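Putative sortase (Streptococcus pneumoniae, PDB 2W1K) probably acts as a class C sortase, a cysteine transpeptidase that joins pilin subunits covalently during assembly of the pneumococcal pilus fibre. Local coordinates at residues Pro44-Gly49 / Ala82-Leu87; Pro60-Tyr66 / Pro77-Gly81; Ala111-Ala115 / Thr174-Ile178; Lys167-Ile173 / Leu185-Arg191. All coordinates share one frame. Residue numbers count along the deposited sequence, not the author numbering.

Contact 1: residues Pro44-Gly49 / Ala82-Leu87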
loop_
_atom_site.group_PDB
_atom_site.type_symbol
_atom_site.label_atom_id
_atom_site.label_comp_id
_atom_site.label_asym_id
_atom_site.label_seq_id
_atom_site.Cartn_x
_atom_site.Cartn_y
_atom_site.Cartn_z
ATOM N N PRO A 44 8.767 -6.956 7.136
ATOM C CA PRO A 44 7.396 -7.473 7.073
ATOM C C PRO A 44 7.304 -8.990 6.882
ATOM O O PRO A 44 6.286 -9.580 7.176
ATOM C CB PRO A 44 6.803 -6.749 5.872
ATOM C CG PRO A 44 7.982 -6.399 5.054
ATOM C CD PRO A 44 9.059 -6.058 5.996
ATOM N N PHE A 45 8.368 -9.629 6.467
ATOM C CA PHE A 45 8.324 -11.066 6.198
ATOM C C PHE A 45 9.178 -11.769 7.219
ATOM O O PHE A 45 9.618 -12.914 7.007
ATOM C CB PHE A 45 8.725 -11.403 4.724
ATOM C CG PHE A 45 7.870 -10.673 3.722
ATOM C CD1 PHE A 45 6.568 -11.101 3.495
ATOM C CD2 PHE A 45 8.287 -9.481 3.134
ATOM C CE1 PHE A 45 5.715 -10.403 2.590
ATOM C CE2 PHE A 45 7.448 -8.759 2.233
ATOM C CZ PHE A 45 6.163 -9.229 1.984
ATOM N N LEU A 46 9.436 -11.092 8.332
ATOM C CA LEU A 46 9.656 -11.921 9.443
ATOM C C LEU A 46 8.778 -13.096 9.647
ATOM O O LEU A 46 9.297 -14.242 9.560
ATOM C CB LEU A 46 10.854 -11.709 10.320
ATOM C CG LEU A 46 11.714 -12.865 9.648
ATOM C CD1 LEU A 46 11.911 -12.716 8.122
ATOM C CD2 LEU A 46 13.059 -13.281 10.342
ATOM N N ALA A 47 7.468 -12.814 9.653
ATOM C CA ALA A 47 6.676 -13.121 10.796
ATOM C C ALA A 47 5.360 -12.309 10.840
ATOM O O ALA A 47 4.950 -11.638 9.857
ATOM C CB ALA A 47 7.547 -12.731 12.023
ATOM N N GLU A 48 4.733 -12.376 12.023
ATOM C CA GLU A 48 3.901 -11.302 12.528
ATOM C C GLU A 48 4.746 -10.026 12.822
ATOM O O GLU A 48 5.799 -9.779 12.201
ATOM C CB GLU A 48 3.194 -11.755 13.804
ATOM C CG GLU A 48 2.296 -12.972 13.636
ATOM C CD GLU A 48 0.797 -12.587 13.513
ATOM O OE1 GLU A 48 0.324 -11.808 14.361
ATOM O OE2 GLU A 48 0.085 -13.039 12.590
ATOM N N GLY A 49 4.290 -9.196 13.756
ATOM C CA GLY A 49 4.965 -7.915 13.930
ATOM C C GLY A 49 4.812 -7.246 15.274
ATOM O O GLY A 49 3.787 -6.574 15.535
ATOM N N ALA A 82 1.952 -5.249 8.992
ATOM C CA ALA A 82 2.185 -6.285 8.048
ATOM C C ALA A 82 2.541 -7.472 8.937
ATOM O O ALA A 82 3.688 -7.690 9.162
ATOM C CB ALA A 82 3.435 -5.899 7.119
ATOM N N ASP A 83 1.573 -8.162 9.510
ATOM C CA ASP A 83 1.854 -9.400 10.267
ATOM C C ASP A 83 1.314 -10.577 9.413
ATOM O O ASP A 83 0.731 -10.394 8.336
ATOM C CB ASP A 83 1.173 -9.376 11.635
ATOM C CG ASP A 83 -0.300 -9.034 11.512
ATOM O OD1 ASP A 83 -0.865 -9.254 10.410
ATOM O OD2 ASP A 83 -0.897 -8.434 12.434
ATOM N N TYR A 84 1.473 -11.779 9.933
ATOM C CA TYR A 84 1.012 -12.990 9.291
ATOM C C TYR A 84 -0.452 -12.922 8.999
ATOM O O TYR A 84 -0.874 -13.360 7.952
ATOM C CB TYR A 84 1.252 -14.173 10.272
ATOM C CG TYR A 84 0.809 -15.543 9.772
ATOM C CD1 TYR A 84 1.770 -16.459 9.196
ATOM C CD2 TYR A 84 -0.546 -15.972 9.854
ATOM C CE1 TYR A 84 1.398 -17.791 8.753
ATOM C CE2 TYR A 84 -0.923 -17.282 9.371
ATOM C CZ TYR A 84 0.065 -18.161 8.837
ATOM O OH TYR A 84 -0.283 -19.402 8.387
ATOM N N HIS A 85 -1.237 -12.458 9.977
ATOM C CA HIS A 85 -2.687 -12.417 9.897
ATOM C C HIS A 85 -3.084 -11.539 8.739
ATOM O O HIS A 85 -3.765 -12.010 7.806
ATOM C CB HIS A 85 -3.222 -11.920 11.249
ATOM C CG HIS A 85 -4.678 -11.563 11.274
ATOM N ND1 HIS A 85 -5.155 -10.379 11.820
ATOM C CD2 HIS A 85 -5.769 -12.223 10.793
ATOM C CE1 HIS A 85 -6.476 -10.334 11.679
ATOM N NE2 HIS A 85 -6.881 -11.453 11.097
ATOM N N HIS A 86 -2.668 -10.269 8.753
ATOM C CA HIS A 86 -3.008 -9.354 7.644
ATOM C C HIS A 86 -2.458 -9.779 6.267
ATOM O O HIS A 86 -3.099 -9.633 5.206
ATOM C CB HIS A 86 -2.489 -7.921 7.900
ATOM C CG HIS A 86 -3.204 -7.216 8.999
ATOM N ND1 HIS A 86 -2.669 -6.138 9.688
ATOM C CD2 HIS A 86 -4.389 -7.509 9.613
ATOM C CE1 HIS A 86 -3.488 -5.810 10.668
ATOM N NE2 HIS A 86 -4.556 -6.599 10.613
ATOM N N LEU A 87 -1.226 -10.242 6.257
ATOM C CA LEU A 87 -0.661 -10.680 4.987
ATOM C C LEU A 87 -1.310 -11.943 4.447
ATOM O O LEU A 87 -1.159 -12.238 3.253
ATOM C CB LEU A 87 0.837 -10.902 5.095
ATOM C CG LEU A 87 1.675 -9.590 5.178
ATOM C CD1 LEU A 87 3.163 -9.957 5.423
ATOM C CD2 LEU A 87 1.470 -8.718 3.921
HETATM O O HOH W 1 0.323 -8.656 14.748
#

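Contact 2: residues Pro60-Tyr66 / Pro77-Gly81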
loop_
_atom_site.group_PDB
_atom_site.type_symbol
_atom_site.label_atom_id
_atom_site.label_comp_id
_atom_site.label_asym_id
_atom_site.label_seq_id
_atom_site.Cartn_x
_atom_site.Cartn_y
_atom_site.Cartn_z
ATOM N N PRO A 60 -8.503 -2.295 14.604
ATOM C CA PRO A 60 -7.150 -2.582 14.132
ATOM C C PRO A 60 -7.108 -3.382 12.790
ATOM O O PRO A 60 -6.123 -3.243 12.025
ATOM C CB PRO A 60 -6.547 -3.386 15.283
ATOM C CG PRO A 60 -7.432 -2.937 16.522
ATOM C CD PRO A 60 -8.779 -2.894 15.931
ATOM N N ASP A 61 -8.149 -4.162 12.490
ATOM C CA ASP A 61 -8.234 -4.908 11.228
ATOM C C ASP A 61 -9.159 -4.301 10.125
ATOM O O ASP A 61 -9.476 -5.021 9.192
ATOM C CB ASP A 61 -8.665 -6.322 11.465
ATOM C CG ASP A 61 -7.708 -7.067 12.394
ATOM O OD1 ASP A 61 -6.453 -6.792 12.398
ATOM O OD2 ASP A 61 -8.209 -7.909 13.160
ATOM N N ALA A 62 -9.539 -2.998 10.183
ATOM C CA ALA A 62 -10.366 -2.477 9.135
ATOM C C ALA A 62 -9.517 -2.322 7.854
ATOM O O ALA A 62 -8.308 -2.083 7.901
ATOM C CB ALA A 62 -10.976 -1.112 9.551
ATOM N N VAL A 63 -10.162 -2.474 6.715
ATOM C CA VAL A 63 -9.521 -2.153 5.481
ATOM C C VAL A 63 -9.239 -0.613 5.418
ATOM O O VAL A 63 -10.160 0.243 5.558
ATOM C CB VAL A 63 -10.413 -2.560 4.339
ATOM C CG1 VAL A 63 -9.805 -2.106 3.053
ATOM C CG2 VAL A 63 -10.620 -4.129 4.403
ATOM N N TYR A 64 -7.957 -0.266 5.253
ATOM C CA TYR A 64 -7.637 1.112 5.213
ATOM C C TYR A 64 -7.802 1.755 3.769
ATOM O O TYR A 64 -8.115 2.969 3.645
ATOM C CB TYR A 64 -6.185 1.243 5.678
ATOM C CG TYR A 64 -5.655 2.702 5.586
ATOM C CD1 TYR A 64 -6.160 3.702 6.411
ATOM C CD2 TYR A 64 -4.629 3.046 4.674
ATOM C CE1 TYR A 64 -5.689 5.021 6.328
ATOM C CE2 TYR A 64 -4.172 4.376 4.573
ATOM C CZ TYR A 64 -4.681 5.319 5.433
ATOM O OH TYR A 64 -4.189 6.587 5.396
ATOM N N GLY A 65 -7.491 0.974 2.722
ATOM C CA GLY A 65 -7.548 1.439 1.314
ATOM C C GLY A 65 -7.678 0.253 0.382
ATOM O O GLY A 65 -7.626 -0.904 0.834
ATOM N N TYR A 66 -7.902 0.528 -0.909
ATOM C CA TYR A 66 -7.804 -0.513 -1.925
ATOM C C TYR A 66 -6.747 -0.193 -2.936
ATOM O O TYR A 66 -6.616 0.970 -3.365
ATOM C CB TYR A 66 -9.136 -0.761 -2.678
ATOM C CG TYR A 66 -9.872 -1.865 -2.039
ATOM C CD1 TYR A 66 -10.591 -1.595 -0.897
ATOM C CD2 TYR A 66 -9.911 -3.149 -2.567
ATOM C CE1 TYR A 66 -11.299 -2.534 -0.259
ATOM C CE2 TYR A 66 -10.643 -4.177 -1.882
ATOM C CZ TYR A 66 -11.302 -3.798 -0.749
ATOM O OH TYR A 66 -12.050 -4.603 0.032
ATOM N N PRO A 77 -7.608 -5.364 -0.933
ATOM C CA PRO A 77 -7.583 -4.500 0.246
ATOM C C PRO A 77 -6.215 -4.254 0.808
ATOM O O PRO A 77 -5.302 -5.105 0.772
ATOM C CB PRO A 77 -8.415 -5.292 1.266
ATOM C CG PRO A 77 -8.230 -6.723 0.779
ATOM C CD PRO A 77 -8.255 -6.667 -0.657
ATOM N N VAL A 78 -6.038 -3.068 1.361
ATOM C CA VAL A 78 -4.808 -2.839 2.108
ATOM C C VAL A 78 -5.128 -2.702 3.618
ATOM O O VAL A 78 -6.002 -1.826 4.052
ATOM C CB VAL A 78 -4.074 -1.538 1.597
ATOM C CG1 VAL A 78 -2.760 -1.273 2.389
ATOM C CG2 VAL A 78 -3.827 -1.617 0.042
ATOM N N TYR A 79 -4.406 -3.505 4.414
ATOM C CA TYR A 79 -4.530 -3.417 5.891
ATOM C C TYR A 79 -3.384 -2.649 6.523
ATOM O O TYR A 79 -2.379 -2.348 5.917
ATOM C CB TYR A 79 -4.653 -4.814 6.536
ATOM C CG TYR A 79 -5.911 -5.571 6.107
ATOM C CD1 TYR A 79 -7.121 -5.396 6.728
ATOM C CD2 TYR A 79 -5.858 -6.405 5.013
ATOM C CE1 TYR A 79 -8.260 -6.033 6.286
ATOM C CE2 TYR A 79 -6.962 -7.030 4.573
ATOM C CZ TYR A 79 -8.141 -6.856 5.206
ATOM O OH TYR A 79 -9.199 -7.597 4.736
ATOM N N LEU A 80 -3.549 -2.298 7.776
ATOM C CA LEU A 80 -2.479 -1.584 8.510
ATOM C C LEU A 80 -1.644 -2.514 9.400
ATOM O O LEU A 80 -2.146 -3.043 10.457
ATOM C CB LEU A 80 -3.120 -0.500 9.398
ATOM C CG LEU A 80 -3.937 0.559 8.619
ATOM C CD1 LEU A 80 -4.479 1.581 9.656
ATOM C CD2 LEU A 80 -3.034 1.244 7.542
ATOM N N GLY A 81 -0.341 -2.558 9.123
ATOM C CA GLY A 81 0.537 -3.465 9.870
ATOM C C GLY A 81 0.718 -4.859 9.254
ATOM O O GLY A 81 -0.227 -5.554 8.988
HETATM O O HOH W 2 -6.011 -2.924 9.202
HETATM O O HOH W 3 -3.657 -2.439 12.860
#

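Contact 3: residues Ala111-Ala115 / Thr174-Ile178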
loop_
_atom_site.group_PDB
_atom_site.type_symbol
_atom_site.label_atom_id
_atom_site.label_comp_id
_atom_site.label_asym_id
_atom_site.label_seq_id
_atom_site.Cartn_x
_atom_site.Cartn_y
_atom_site.Cartn_z
ATOM N N ALA A 111 3.340 -4.136 1.865
ATOM C CA ALA A 111 3.913 -5.439 1.624
ATOM C C ALA A 111 2.883 -6.443 1.061
ATOM O O ALA A 111 1.656 -6.289 1.226
ATOM C CB ALA A 111 4.588 -5.975 2.928
ATOM N N GLY A 112 3.358 -7.457 0.336
ATOM C CA GLY A 112 2.473 -8.565 0.058
ATOM C C GLY A 112 3.222 -9.823 -0.247
ATOM O O GLY A 112 4.386 -9.762 -0.756
ATOM N N HIS A 113 2.554 -10.969 0.005
ATOM C CA HIS A 113 3.167 -12.290 -0.290
ATOM C C HIS A 113 3.463 -12.630 -1.722
ATOM O O HIS A 113 2.788 -12.149 -2.662
ATOM C CB HIS A 113 2.325 -13.392 0.296
ATOM C CG HIS A 113 2.497 -13.531 1.759
ATOM N ND1 HIS A 113 3.757 -13.558 2.342
ATOM C CD2 HIS A 113 1.598 -13.785 2.741
ATOM C CE1 HIS A 113 3.615 -13.804 3.635
ATOM N NE2 HIS A 113 2.313 -13.974 3.895
ATOM N N ARG A 114 4.505 -13.445 -1.886
ATOM C CA ARG A 114 4.994 -13.830 -3.226
ATOM C C ARG A 114 4.329 -15.134 -3.713
ATOM O O ARG A 114 4.007 -15.289 -4.912
ATOM C CB ARG A 114 6.491 -14.072 -3.192
ATOM C CG ARG A 114 7.070 -14.145 -4.598
ATOM C CD ARG A 114 6.905 -12.769 -5.214
ATOM N NE ARG A 114 7.409 -12.649 -6.589
ATOM C CZ ARG A 114 8.680 -12.415 -6.979
ATOM N NH1 ARG A 114 9.743 -12.361 -6.119
ATOM N NH2 ARG A 114 8.889 -12.316 -8.291
ATOM N N ALA A 115 4.126 -16.047 -2.785
ATOM C CA ALA A 115 3.622 -17.392 -3.076
ATOM C C ALA A 115 2.831 -17.972 -1.872
ATOM O O ALA A 115 3.053 -19.094 -1.465
ATOM C CB ALA A 115 4.793 -18.283 -3.394
ATOM N N THR A 174 8.048 -7.434 -1.569
ATOM C CA THR A 174 7.693 -8.844 -1.506
ATOM C C THR A 174 8.943 -9.637 -1.435
ATOM O O THR A 174 10.019 -9.043 -1.506
ATOM C CB THR A 174 6.835 -9.296 -2.721
ATOM O OG1 THR A 174 6.311 -10.582 -2.463
ATOM C CG2 THR A 174 7.613 -9.338 -4.079
ATOM N N CYS A 175 8.813 -10.983 -1.265
ATOM C CA CYS A 175 9.995 -11.834 -1.102
ATOM C C CYS A 175 10.606 -12.257 -2.451
ATOM O O CYS A 175 9.914 -12.403 -3.457
ATOM C CB CYS A 175 9.683 -13.020 -0.167
ATOM S SG CYS A 175 9.496 -12.426 1.521
ATOM N N ASP A 176 11.911 -12.428 -2.493
ATOM C CA ASP A 176 12.547 -12.811 -3.746
ATOM C C ASP A 176 13.874 -13.549 -3.389
ATOM O O ASP A 176 14.539 -13.227 -2.406
ATOM C CB ASP A 176 12.763 -11.524 -4.555
ATOM C CG ASP A 176 13.378 -11.750 -5.931
ATOM O OD1 ASP A 176 12.677 -12.237 -6.858
ATOM O OD2 ASP A 176 14.597 -11.432 -6.093
ATOM N N PRO A 177 14.291 -14.542 -4.214
ATOM C CA PRO A 177 13.592 -15.092 -5.362
ATOM C C PRO A 177 12.823 -16.354 -4.896
ATOM O O PRO A 177 12.949 -16.762 -3.736
ATOM C CB PRO A 177 14.724 -15.402 -6.314
ATOM C CG PRO A 177 15.798 -15.888 -5.357
ATOM C CD PRO A 177 15.680 -15.008 -4.132
ATOM N N ILE A 178 11.946 -16.881 -5.739
ATOM C CA ILE A 178 11.230 -18.110 -5.432
ATOM C C ILE A 178 12.262 -19.211 -5.641
ATOM O O ILE A 178 12.970 -19.154 -6.697
ATOM C CB ILE A 178 10.144 -18.275 -6.534
ATOM C CG1 ILE A 178 9.197 -17.050 -6.489
ATOM C CG2 ILE A 178 9.403 -19.540 -6.428
ATOM C CD1 ILE A 178 8.079 -17.085 -7.493
HETATM O O HOH W 4 12.055 -12.041 -9.440
#

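Contact 4: residues Lys167-Ile173 / Leu185-Arg191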
loop_
_atom_site.group_PDB
_atom_site.type_symbol
_atom_site.label_atom_id
_atom_site.label_comp_id
_atom_site.label_asym_id
_atom_site.label_seq_id
_atom_site.Cartn_x
_atom_site.Cartn_y
_atom_site.Cartn_z
ATOM N N LYS A 167 10.524 13.198 -3.579
ATOM C CA LYS A 167 9.388 12.643 -4.284
ATOM C C LYS A 167 8.335 12.059 -3.351
ATOM O O LYS A 167 8.592 11.739 -2.211
ATOM C CB LYS A 167 9.875 11.517 -5.269
ATOM C CG LYS A 167 10.708 12.104 -6.451
ATOM C CD LYS A 167 11.039 11.041 -7.465
ATOM C CE LYS A 167 11.838 11.574 -8.682
ATOM N NZ LYS A 167 11.022 12.556 -9.567
ATOM N N ASN A 168 7.174 11.819 -3.921
ATOM C CA ASN A 168 6.100 11.161 -3.241
ATOM C C ASN A 168 6.006 9.751 -3.860
ATOM O O ASN A 168 5.678 9.619 -5.046
ATOM C CB ASN A 168 4.792 11.956 -3.383
ATOM C CG ASN A 168 3.663 11.385 -2.543
ATOM O OD1 ASN A 168 3.031 10.385 -2.908
ATOM N ND2 ASN A 168 3.374 12.036 -1.413
ATOM N N ILE A 169 6.237 8.724 -3.034
ATOM C CA ILE A 169 6.485 7.386 -3.532
ATOM C C ILE A 169 5.634 6.374 -2.826
ATOM O O ILE A 169 5.335 6.547 -1.649
ATOM C CB ILE A 169 7.959 7.016 -3.271
ATOM C CG1 ILE A 169 8.899 8.080 -3.891
ATOM C CG2 ILE A 169 8.281 5.608 -3.798
ATOM C CD1 ILE A 169 9.001 8.133 -5.485
ATOM N N MET A 170 5.204 5.357 -3.553
ATOM C CA MET A 170 4.653 4.177 -2.931
ATOM C C MET A 170 5.581 3.024 -3.305
ATOM O O MET A 170 5.872 2.862 -4.542
ATOM C CB MET A 170 3.257 3.838 -3.468
ATOM C CG MET A 170 2.645 2.591 -2.781
ATOM S SD MET A 170 0.921 2.401 -3.227
ATOM C CE MET A 170 0.194 3.442 -1.942
ATOM N N THR A 171 6.107 2.315 -2.298
ATOM C CA THR A 171 7.061 1.215 -2.602
ATOM C C THR A 171 6.375 -0.103 -2.257
ATOM O O THR A 171 5.770 -0.243 -1.161
ATOM C CB THR A 171 8.390 1.326 -1.829
ATOM O OG1 THR A 171 9.062 2.547 -2.219
ATOM C CG2 THR A 171 9.337 0.056 -2.030
ATOM N N LEU A 172 6.332 -1.021 -3.243
ATOM C CA LEU A 172 5.789 -2.387 -3.052
ATOM C C LEU A 172 6.941 -3.328 -2.628
ATOM O O LEU A 172 8.013 -3.341 -3.255
ATOM C CB LEU A 172 5.158 -2.884 -4.339
ATOM C CG LEU A 172 3.714 -2.432 -4.595
ATOM C CD1 LEU A 172 3.079 -1.232 -3.889
ATOM C CD2 LEU A 172 3.108 -2.669 -5.947
ATOM N N ILE A 173 6.723 -4.136 -1.578
ATOM C CA ILE A 173 7.786 -5.057 -1.163
ATOM C C ILE A 173 7.243 -6.481 -1.091
ATOM O O ILE A 173 6.154 -6.708 -0.580
ATOM C CB ILE A 173 8.381 -4.683 0.250
ATOM C CG1 ILE A 173 9.571 -5.632 0.555
ATOM C CG2 ILE A 173 7.245 -4.695 1.338
ATOM C CD1 ILE A 173 10.453 -5.171 1.769
ATOM N N LEU A 185 12.319 -7.957 -2.944
ATOM C CA LEU A 185 12.086 -7.113 -4.119
ATOM C C LEU A 185 11.302 -5.786 -3.809
ATOM O O LEU A 185 10.178 -5.772 -3.271
ATOM C CB LEU A 185 11.416 -7.921 -5.239
ATOM C CG LEU A 185 10.980 -7.149 -6.513
ATOM C CD1 LEU A 185 12.146 -6.433 -7.173
ATOM C CD2 LEU A 185 10.317 -8.073 -7.507
ATOM N N LEU A 186 11.885 -4.674 -4.184
ATOM C CA LEU A 186 11.177 -3.391 -4.051
ATOM C C LEU A 186 10.831 -2.845 -5.412
ATOM O O LEU A 186 11.701 -2.646 -6.204
ATOM C CB LEU A 186 12.080 -2.354 -3.396
ATOM C CG LEU A 186 12.247 -2.220 -1.880
ATOM C CD1 LEU A 186 12.155 -3.493 -1.058
ATOM C CD2 LEU A 186 13.441 -1.321 -1.447
ATOM N N VAL A 187 9.575 -2.477 -5.623
ATOM C CA VAL A 187 9.155 -1.804 -6.813
ATOM C C VAL A 187 8.606 -0.402 -6.394
ATOM O O VAL A 187 7.640 -0.299 -5.634
ATOM C CB VAL A 187 8.027 -2.660 -7.534
ATOM C CG1 VAL A 187 7.706 -2.034 -8.854
ATOM C CG2 VAL A 187 8.470 -4.179 -7.757
ATOM N N ASN A 188 9.265 0.674 -6.847
ATOM C CA ASN A 188 8.922 2.064 -6.527
ATOM C C ASN A 188 8.007 2.671 -7.550
ATOM O O ASN A 188 8.199 2.483 -8.782
ATOM C CB ASN A 188 10.189 2.902 -6.313
ATOM C CG ASN A 188 11.131 2.197 -5.325
ATOM O OD1 ASN A 188 10.704 1.846 -4.243
ATOM N ND2 ASN A 188 12.340 1.842 -5.767
ATOM N N PHE A 189 7.017 3.398 -7.046
ATOM C CA PHE A 189 6.073 4.054 -7.911
ATOM C C PHE A 189 6.016 5.543 -7.533
ATOM O O PHE A 189 6.021 5.840 -6.344
ATOM C CB PHE A 189 4.675 3.494 -7.603
ATOM C CG PHE A 189 4.427 2.110 -8.154
ATOM C CD1 PHE A 189 4.921 0.964 -7.485
ATOM C CD2 PHE A 189 3.674 1.941 -9.329
ATOM C CE1 PHE A 189 4.670 -0.345 -8.009
ATOM C CE2 PHE A 189 3.404 0.645 -9.830
ATOM C CZ PHE A 189 3.905 -0.482 -9.154
ATOM N N GLU A 190 5.913 6.471 -8.509
ATOM C CA GLU A 190 5.819 7.888 -8.172
ATOM C C GLU A 190 4.351 8.326 -8.389
ATOM O O GLU A 190 3.667 7.879 -9.327
ATOM C CB GLU A 190 6.778 8.782 -9.024
ATOM C CG GLU A 190 6.851 10.198 -8.422
ATOM C CD GLU A 190 7.920 11.151 -9.092
ATOM O OE1 GLU A 190 8.466 10.733 -10.106
ATOM O OE2 GLU A 190 8.179 12.288 -8.588
ATOM N N ARG A 191 3.886 9.199 -7.517
ATOM C CA ARG A 191 2.557 9.672 -7.575
ATOM C C ARG A 191 2.389 10.572 -8.734
ATOM O O ARG A 191 3.218 11.495 -8.938
ATOM C CB ARG A 191 2.228 10.464 -6.339
ATOM C CG ARG A 191 0.778 11.039 -6.431
ATOM C CD ARG A 191 0.450 11.786 -5.016
ATOM N NE ARG A 191 0.368 10.841 -3.891
ATOM C CZ ARG A 191 -0.575 10.911 -2.926
ATOM N NH1 ARG A 191 -1.454 11.966 -2.857
ATOM N NH2 ARG A 191 -0.657 9.970 -2.027
HETATM O O HOH W 5 6.718 13.262 -6.586
#

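Contact 1: residues Pro44-Gly49 / Ala82-Leu87
Apolar packing holds the start of Pro44-Gly49. The Pro44 ring lies against Ala82, CB to CB at 3.7 Å. Leu87, one turn into the short helix, points its CB at the loop and brings CD1 to 3.6 Å from Pro44 O and 3.8 Å from Phe45 CE1. Although the CA-CB bond of Phe45 points away from the helix, its ring swings back far enough for this contact, and it also covers Ala111, Ile173 and Cys175.

The polar contacts gather at the other end, where the backbones come closest: the CA atoms of Glu48 and Asp83 are 3.6 Å apart. His85 N donates to Glu48 OE2 at 3.0 Å, though the carboxylate position is not fully certain. Asp83 is the N-cap of helix 84-89, its OD1 accepting from His86 N at 2.7 Å.

The two carboxylates also come near each other, Glu48 OE1 lying 4.1 Å from Asp83 OD2. Water 1 donates to both, at 3.2 Å to Glu48 OE1 and 2.6 Å to Asp83 OD2.

Asp43-Pro44-Phe45 resembles the lid motif of pilin sortases, which closes over the active-site cysteine, and Phe45 indeed touches Cys175. With few direct polar links, an acidic pair bridged by water and a modest apolar patch, the contact is consistent with a lid that rests on the domain and could lift from it.

Contact 2: residues Pro60-Tyr66 / Pro77-Gly81
A classic beta bulge marks the entry of Pro60-Tyr66 into the sheet: Tyr64 and Gly65 both face Val78, and Val78 O accepts from the two successive amides, from Tyr64 N at 2.8 Å and, weakly, from Gly65 N at 3.4 Å. Val78 N returns the bond to Gly65 O at 2.7 Å, making Gly65 and Val78 an antiparallel hydrogen-bonded pair. Tyr66 and Pro77 follow as the non-hydrogen-bonded pair. Proline lacks an amide hydrogen, so no bond to Tyr66 is forgone here, and its CA sits 3.8 Å from the centroid of the Tyr66 ring in a CH-pi contact over the face.

Before the bulge the backbones drift apart and water fills the gap. Water 2 takes the hydrogen of Leu80 N (2.9 Å) and donates to Pro60 O and Ala62 O, both at 2.8 Å; water 3 links Pro60 O (2.7 Å) to Leu80 O (2.9 Å).

Side chains close the rest. Tyr64 CG meets Leu80 CD2 at 3.6 Å, while the Tyr64 hydroxyl bonds Ser28. Val63 reaches Tyr79, CG2 to CE1 at 3.6 Å, and Pro77, CG1 to CB at 3.9 Å. Helix 5-15 covers this side, with Phe12 against Val63 and Tyr66.

The arrangement is a beta hairpin, formed by strands 65-69 and 74-80, that begins the closed beta barrel characteristic of sortases.

Contact 3: residues Ala111-Ala115 / Thr174-Ile178
Ala111 is bonded to Ala92 and Gly112 to Ile173 through their backbones as the chain runs out of strand 106-111 into a loop. The Gly112 carbonyl O makes the first link, accepting from Thr174 OG1 at 2.7 Å and lying 3.5 Å from Thr174 CA in a CA-H...O contact. His113 turns its CA-CB bond away from the strand, and its backbone is held by Phe122. Thr174 and Cys175 close the run Thr171-Leu172-Ile173-Thr174-Cys175, which matches the sortase TLXTC signature; Cys175 is probably the nucleophile and His113 the family's active-site histidine, one on each segment. Arg114 contributes the largest share of the buried surface. Its CB points toward the strand and the side chain, kinked at chi2 (p), passes Thr174, with CD 3.6 Å from OG1, to present NH1 in the guanidinium plane to Cys175 O at 2.7 Å and to Asp176 OD1 at 3.0 Å, the latter a salt bridge. Water 4 donates to Asp176 OD1 at 2.7 Å. The other guanidinium nitrogens are held within the same loop, NE by Arg123 O and NH2 in a salt bridge with Asp126. Past the cis peptide before Pro177, Ile178 CG1 lies 4.1 Å from Arg114 CG.

Contact 4: residues Lys167-Ile173 / Leu185-Arg191
Regular antiparallel pairing sets the spacing here: the strand axes come within 4.6 Å at 158°, with reciprocal backbone bonds at Met170-Phe189 (Met170 N to Phe189 O, 2.9 Å). Leu172 and Val187 pair likewise, Leu172 N to Val187 O at 2.8 Å. On the face carrying these four side chains the contact runs diagonally: the Phe189 ring lies beside Leu172, CE1 3.5 Å from Leu172 CD2. On the other face Leu186 projects into the hollow between Thr171 and Ile173, its CG 3.7 Å from Thr171 CG2 and its CD1 3.7 Å from Ile173 CD1. Beside it, Thr171 OG1 donates to Asn188 OD1 at 2.7 Å, and Arg107 bonds both side chains. At the open end of the hairpin the bulky groups are charged: Lys167 NZ meets the end of Glu190 in a salt bridge, 3.0 Å to OE2. Arg191 N bonds Asn168 O at 3.1 Å, while the bond from Arg191 NE to Asn168 OD1 (2.9 Å) is weak; these side chains extend to Tyr145 and Gly103 respectively. Strand 106-111 continues the sheet beyond 168-176, and strand 141-153 beyond 183-196. Leu134 of strand 133-137 touches Met170, Leu172 and Phe189 together, which places their face in the barrel interior.

Overall arrangement
Contacts 2 and 4 are the buried pair, two antiparallel hairpins of one closed sheet on opposite sides of the chain's centre, about 18 Å apart between centres and not touching. Contact 4 is regular throughout, contact 2 bulged and partly hydrated. Contact 3 shares strand 168-176 with contact 4 and carries on from its end, Thr174 O meeting Leu185 N at 2.9 Å, but trades strand pairing for arginine and threonine side-chain bonds. Contact 1 is the most superficial. It joins contact 2 through His86, whose ND1 lies 2.6 Å from Gly81 O, and spans to contact 3 through Phe45, whose CG is 3.2 Å from Cys175 SG.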